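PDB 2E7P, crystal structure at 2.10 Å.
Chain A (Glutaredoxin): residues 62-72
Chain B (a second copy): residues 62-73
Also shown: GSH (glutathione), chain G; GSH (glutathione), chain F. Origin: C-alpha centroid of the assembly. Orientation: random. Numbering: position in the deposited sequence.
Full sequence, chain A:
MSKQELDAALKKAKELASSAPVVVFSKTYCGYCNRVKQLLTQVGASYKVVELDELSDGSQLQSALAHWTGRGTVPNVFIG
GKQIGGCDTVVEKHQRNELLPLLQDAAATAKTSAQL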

# COMPACT_ATOMS: atom_id res chain seq x y z
N GLN A 62 -4.77 13.41 7.40
CA GLN A 62 -3.81 13.31 6.27
C GLN A 62 -3.71 14.58 5.44
O GLN A 62 -2.61 14.93 5.00
N SER A 63 -4.86 15.21 5.16
CA SER A 63 -4.86 16.53 4.48
C SER A 63 -4.13 17.54 5.35
O SER A 63 -3.26 18.28 4.88
N ALA A 64 -4.50 17.57 6.64
CA ALA A 64 -3.77 18.41 7.63
C ALA A 64 -2.27 18.17 7.53
O ALA A 64 -1.48 19.10 7.40
N LEU A 65 -1.87 16.89 7.56
CA LEU A 65 -0.46 16.52 7.45
C LEU A 65 0.13 16.97 6.12
O LEU A 65 1.26 17.44 6.06
N ALA A 66 -0.65 16.81 5.05
CA ALA A 66 -0.22 17.29 3.73
C ALA A 66 -0.05 18.82 3.72
O ALA A 66 1.01 19.33 3.38
N HIS A 67 -1.10 19.53 4.11
CA HIS A 67 -1.00 21.00 4.25
C HIS A 67 0.23 21.40 5.07
O HIS A 67 1.07 22.17 4.58
N TRP A 68 0.35 20.83 6.28
CA TRP A 68 1.40 21.21 7.24
C TRP A 68 2.82 20.78 6.84
O TRP A 68 3.72 21.62 6.78
N THR A 69 3.02 19.50 6.51
CA THR A 69 4.37 18.93 6.36
C THR A 69 4.86 18.80 4.91
O THR A 69 6.06 18.61 4.68
N GLY A 70 3.93 18.85 3.95
CA GLY A 70 4.27 18.55 2.56
C GLY A 70 4.18 17.06 2.21
O GLY A 70 4.54 16.65 1.10
N ARG A 71 3.66 16.27 3.15
CA ARG A 71 3.53 14.82 3.00
C ARG A 71 2.16 14.39 3.41
O ARG A 71 1.79 14.51 4.59
N GLY A 72 1.39 13.90 2.44
CA GLY A 72 0.05 13.36 2.73
C GLY A 72 0.01 11.84 2.79
O GLY A 72 -1.03 11.24 3.10
N GLN B 62 5.92 17.80 -5.83
CA GLN B 62 4.90 17.04 -5.11
C GLN B 62 4.68 17.58 -3.72
O GLN B 62 3.55 17.69 -3.26
N SER B 63 5.77 17.90 -3.02
CA SER B 63 5.65 18.45 -1.67
C SER B 63 4.98 19.85 -1.67
O SER B 63 4.11 20.13 -0.83
N ALA B 64 5.37 20.70 -2.62
CA ALA B 64 4.65 21.98 -2.84
C ALA B 64 3.16 21.73 -3.05
O ALA B 64 2.32 22.33 -2.36
N LEU B 65 2.83 20.76 -3.92
CA LEU B 65 1.41 20.43 -4.16
C LEU B 65 0.69 20.00 -2.91
O LEU B 65 -0.48 20.33 -2.73
N ALA B 66 1.38 19.28 -2.02
CA ALA B 66 0.71 18.84 -0.79
C ALA B 66 0.44 19.99 0.21
O ALA B 66 -0.63 20.05 0.81
N HIS B 67 1.40 20.88 0.38
CA HIS B 67 1.29 22.08 1.26
C HIS B 67 0.06 22.91 0.85
O HIS B 67 -0.84 23.24 1.65
N TRP B 68 0.04 23.16 -0.46
CA TRP B 68 -0.92 24.03 -1.12
C TRP B 68 -2.29 23.39 -1.23
O TRP B 68 -3.26 23.97 -0.72
N THR B 69 -2.38 22.19 -1.83
CA THR B 69 -3.68 21.56 -2.09
C THR B 69 -4.15 20.64 -0.96
O THR B 69 -5.34 20.30 -0.85
N GLY B 70 -3.22 20.21 -0.12
CA GLY B 70 -3.57 19.23 0.91
C GLY B 70 -3.68 17.82 0.37
O GLY B 70 -4.06 16.90 1.10
N ARG B 71 -3.36 17.67 -0.92
CA ARG B 71 -3.39 16.37 -1.62
C ARG B 71 -1.95 15.92 -1.78
O ARG B 71 -1.11 16.64 -2.37
N GLY B 72 -1.66 14.74 -1.24
CA GLY B 72 -0.31 14.18 -1.25
C GLY B 72 -0.00 13.12 -2.30
O GLY B 72 1.12 12.59 -2.35
N THR B 73 -0.99 12.84 -3.15
CA THR B 73 -0.91 11.79 -4.15
C THR B 73 -1.06 12.35 -5.59
O THR B 73 -1.54 13.48 -5.79

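Two copies of one glutaredoxin helix end cross here in a close, nearly symmetric contact, in which alanine and glycine let the backbones approach and a pair of histidines closes over the junction. The example illustrates a general principle: where helices meet at short range, small residues let the backbones approach, and larger side chains fold back over the partner's chain. The helix axes approach to 6.5 Å with 118° between their N-to-C directions, and the CA atoms of His A67 and His B67 are 3.9 Å apart.

Ala A66 and Ala B66 point toward the opposing stretch, their CB atoms 4.0 Å apart. Each methyl also meets a carbonyl of the partner's turn: Ala A66 CB lies 3.2 Å from Gly B70 O, and Ala B66 CB lies 3.5 Å from Gly A70 O. So close a crossing favours CA-H...O contacts, such as His B67 CA to His A67 O at 3.3 Å.

The CA-to-CB bonds of both histidines point away, yet chi1 in the m well (-77° in chain A, -82° in chain B) brings the rings back over the partner's glycine. Gly B70 CA sits 3.4 Å from the centroid of the His A67 ring, over its face, and Gly A70 CA sits 3.7 Å from that of His B67. A CB on either glycine would clash with the ring, and at these backbone angles, with phi positive, it would also be jammed against the carbonyl O of the preceding residue, which by itself calls for glycine. The symmetry breaks at chi2, -51° in His A67 but 129° in His B67, a ring flip of 180°. In the first, ND1 donates an almost linear hydrogen bond to His B67 O at 2.8 Å; in the second, the flip puts CD2 in that place, 3.1 Å from His A67 O, where no N-H is available to match the bond.

The serines differ too. Ser B63, chi1 t, places OG 3.1 Å from Gly A70 O and 2.7 Å from a water that donates to Thr A69 O at 2.6 Å. The hydroxyl of Ser A63, chi1 m, reaches Gly B70 O through a water held by weak hydrogen bonds, 3.4 Å from Ser A63 OG and 3.3 Å from Gly B70 O.

Farther along, Gly A72 and Gly B72 pass closely, bridged by a water that accepts from Gly A72 N at 3.0 Å and donates to Gly B72 O at 2.7 Å. Gln B62, with chi1 and chi2 both t, stays outside the interface: its NE2 donates to Gly B72 O at 3.1 Å and to O32 of the chain G glutathione at 2.8 Å.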

# COMPACT_ATOMS: atom_id res chain seq x y z
CB GLN A 62 -4.16 12.16 5.31
CG GLN A 62 -3.92 10.78 5.83
CD GLN A 62 -4.07 9.74 4.73
OE1 GLN A 62 -3.27 9.70 3.78
NE2 GLN A 62 -5.11 8.92 4.84
CB SER A 63 -6.29 17.04 4.21
OG SER A 63 -7.10 16.05 3.60
CB ALA A 64 -4.28 18.12 9.04
CB LEU A 65 -0.28 15.00 7.68
CG LEU A 65 -0.42 14.56 9.14
CD1 LEU A 65 -0.54 13.03 9.24
CD2 LEU A 65 0.75 15.08 9.99
CB ALA A 66 -1.22 16.83 2.62
CB HIS A 67 -2.27 21.60 4.84
CG HIS A 67 -3.40 21.72 3.86
ND1 HIS A 67 -3.25 22.31 2.62
CD2 HIS A 67 -4.70 21.33 3.94
CE1 HIS A 67 -4.41 22.28 1.98
NE2 HIS A 67 -5.30 21.69 2.76
CB TRP A 68 1.00 20.66 8.62
CG TRP A 68 1.95 20.90 9.78
CD1 TRP A 68 2.84 21.95 9.95
CD2 TRP A 68 2.08 20.07 10.95
NE1 TRP A 68 3.52 21.80 11.14
CE2 TRP A 68 3.06 20.67 11.78
CE3 TRP A 68 1.46 18.88 11.37
CZ2 TRP A 68 3.45 20.11 13.01
CZ3 TRP A 68 1.85 18.32 12.61
CH2 TRP A 68 2.83 18.94 13.41
CB THR A 69 4.46 17.49 6.98
OG1 THR A 69 3.69 16.56 6.18
CG2 THR A 69 3.96 17.48 8.43
CB ARG A 71 4.57 14.08 3.86
CG ARG A 71 4.43 12.55 3.81
CD ARG A 71 5.56 11.85 4.53
NE ARG A 71 6.85 12.26 4.00
CZ ARG A 71 7.50 11.63 3.03
NH1 ARG A 71 6.98 10.55 2.46
NH2 ARG A 71 8.67 12.10 2.63
CB GLN B 62 5.29 15.55 -5.03
CG GLN B 62 4.21 14.66 -4.40
CD GLN B 62 4.46 13.17 -4.67
OE1 GLN B 62 5.45 12.79 -5.29
NE2 GLN B 62 3.55 12.31 -4.18
CB SER B 63 7.02 18.48 -1.00
OG SER B 63 6.83 18.64 0.39
CB ALA B 64 5.23 22.71 -4.02
CB LEU B 65 1.23 19.41 -5.28
CG LEU B 65 1.43 20.03 -6.68
CD1 LEU B 65 1.87 19.01 -7.71
CD2 LEU B 65 0.17 20.81 -7.13
CB ALA B 66 1.49 17.70 -0.14
CB HIS B 67 2.54 22.97 1.09
CG HIS B 67 3.73 22.53 1.90
ND1 HIS B 67 4.98 22.35 1.34
CD2 HIS B 67 3.87 22.25 3.22
CE1 HIS B 67 5.84 21.98 2.28
NE2 HIS B 67 5.18 21.90 3.42
CB TRP B 68 -0.36 24.38 -2.49
CG TRP B 68 -1.26 25.22 -3.34
CD1 TRP B 68 -2.20 26.15 -2.93
CD2 TRP B 68 -1.32 25.20 -4.78
NE1 TRP B 68 -2.83 26.69 -4.02
CE2 TRP B 68 -2.31 26.14 -5.17
CE3 TRP B 68 -0.64 24.48 -5.77
CZ2 TRP B 68 -2.62 26.38 -6.51
CZ3 TRP B 68 -0.95 24.72 -7.10
CH2 TRP B 68 -1.93 25.67 -7.46
CB THR B 69 -3.69 20.78 -3.44
OG1 THR B 69 -2.82 19.65 -3.34
CG2 THR B 69 -3.17 21.62 -4.59
CB ARG B 71 -4.08 16.48 -2.99
CG ARG B 71 -4.09 15.18 -3.84
CD ARG B 71 -4.97 15.34 -5.10
NE ARG B 71 -6.36 15.39 -4.68
CZ ARG B 71 -7.09 14.33 -4.40
NH1 ARG B 71 -6.56 13.11 -4.56
NH2 ARG B 71 -8.35 14.46 -3.98
CB THR B 73 -2.01 10.73 -3.91
OG1 THR B 73 -3.31 11.36 -3.95
CG2 THR B 73 -1.84 10.00 -2.57
N1 GSH G . -7.57 8.30 -4.40
CA1 GSH G . -6.44 8.93 -5.09
C1 GSH G . -6.94 9.36 -6.43
O11 GSH G . -6.24 10.05 -7.21
O12 GSH G . -8.07 8.96 -6.76
CB1 GSH G . -5.36 7.84 -5.23
CG1 GSH G . -4.04 8.24 -5.93
CD1 GSH G . -2.86 7.33 -5.54
OE1 GSH G . -3.02 6.40 -4.76
N2 GSH G . -1.67 7.57 -6.10
CA2 GSH G . -0.46 6.85 -5.76
C2 GSH G . 0.42 7.83 -5.04
O2 GSH G . 0.36 9.00 -5.36
CB2 GSH G . 0.28 6.52 -7.03
SG2 GSH G . -0.55 5.21 -7.95
N3 GSH G . 1.28 7.42 -4.10
CA3 GSH G . 2.20 8.30 -3.36
C3 GSH G . 3.33 8.77 -4.26
O31 GSH G . 3.46 8.34 -5.43
O32 GSH G . 4.15 9.60 -3.83
N1 GSH F . 7.85 7.17 -0.91
CA1 GSH F . 6.91 6.95 0.16
C1 GSH F . 7.69 6.52 1.37
O11 GSH F . 7.17 6.51 2.51
O12 GSH F . 8.86 6.23 1.19
CB1 GSH F . 5.86 5.90 -0.22
CG1 GSH F . 4.62 6.12 0.64
CD1 GSH F . 3.36 5.58 0.03
OE1 GSH F . 3.28 5.34 -1.18
N2 GSH F . 2.36 5.41 0.90
CA2 GSH F . 1.06 4.89 0.51
C2 GSH F . -0.00 5.96 0.77
O2 GSH F . 0.06 6.70 1.75
CB2 GSH F . 0.77 3.54 1.23
SG2 GSH F . 1.72 1.97 1.11
N3 GSH F . -1.01 6.10 -0.12
CA3 GSH F . -2.09 7.10 -0.01
C3 GSH F . -3.02 6.93 1.18
O31 GSH F . -3.01 5.86 1.84
O32 GSH F . -3.83 7.86 1.45
O HOH W 1 -5.20 13.87 1.90
O HOH W 2 7.39 17.44 2.79
O HOH W 3 2.64 13.24 -0.17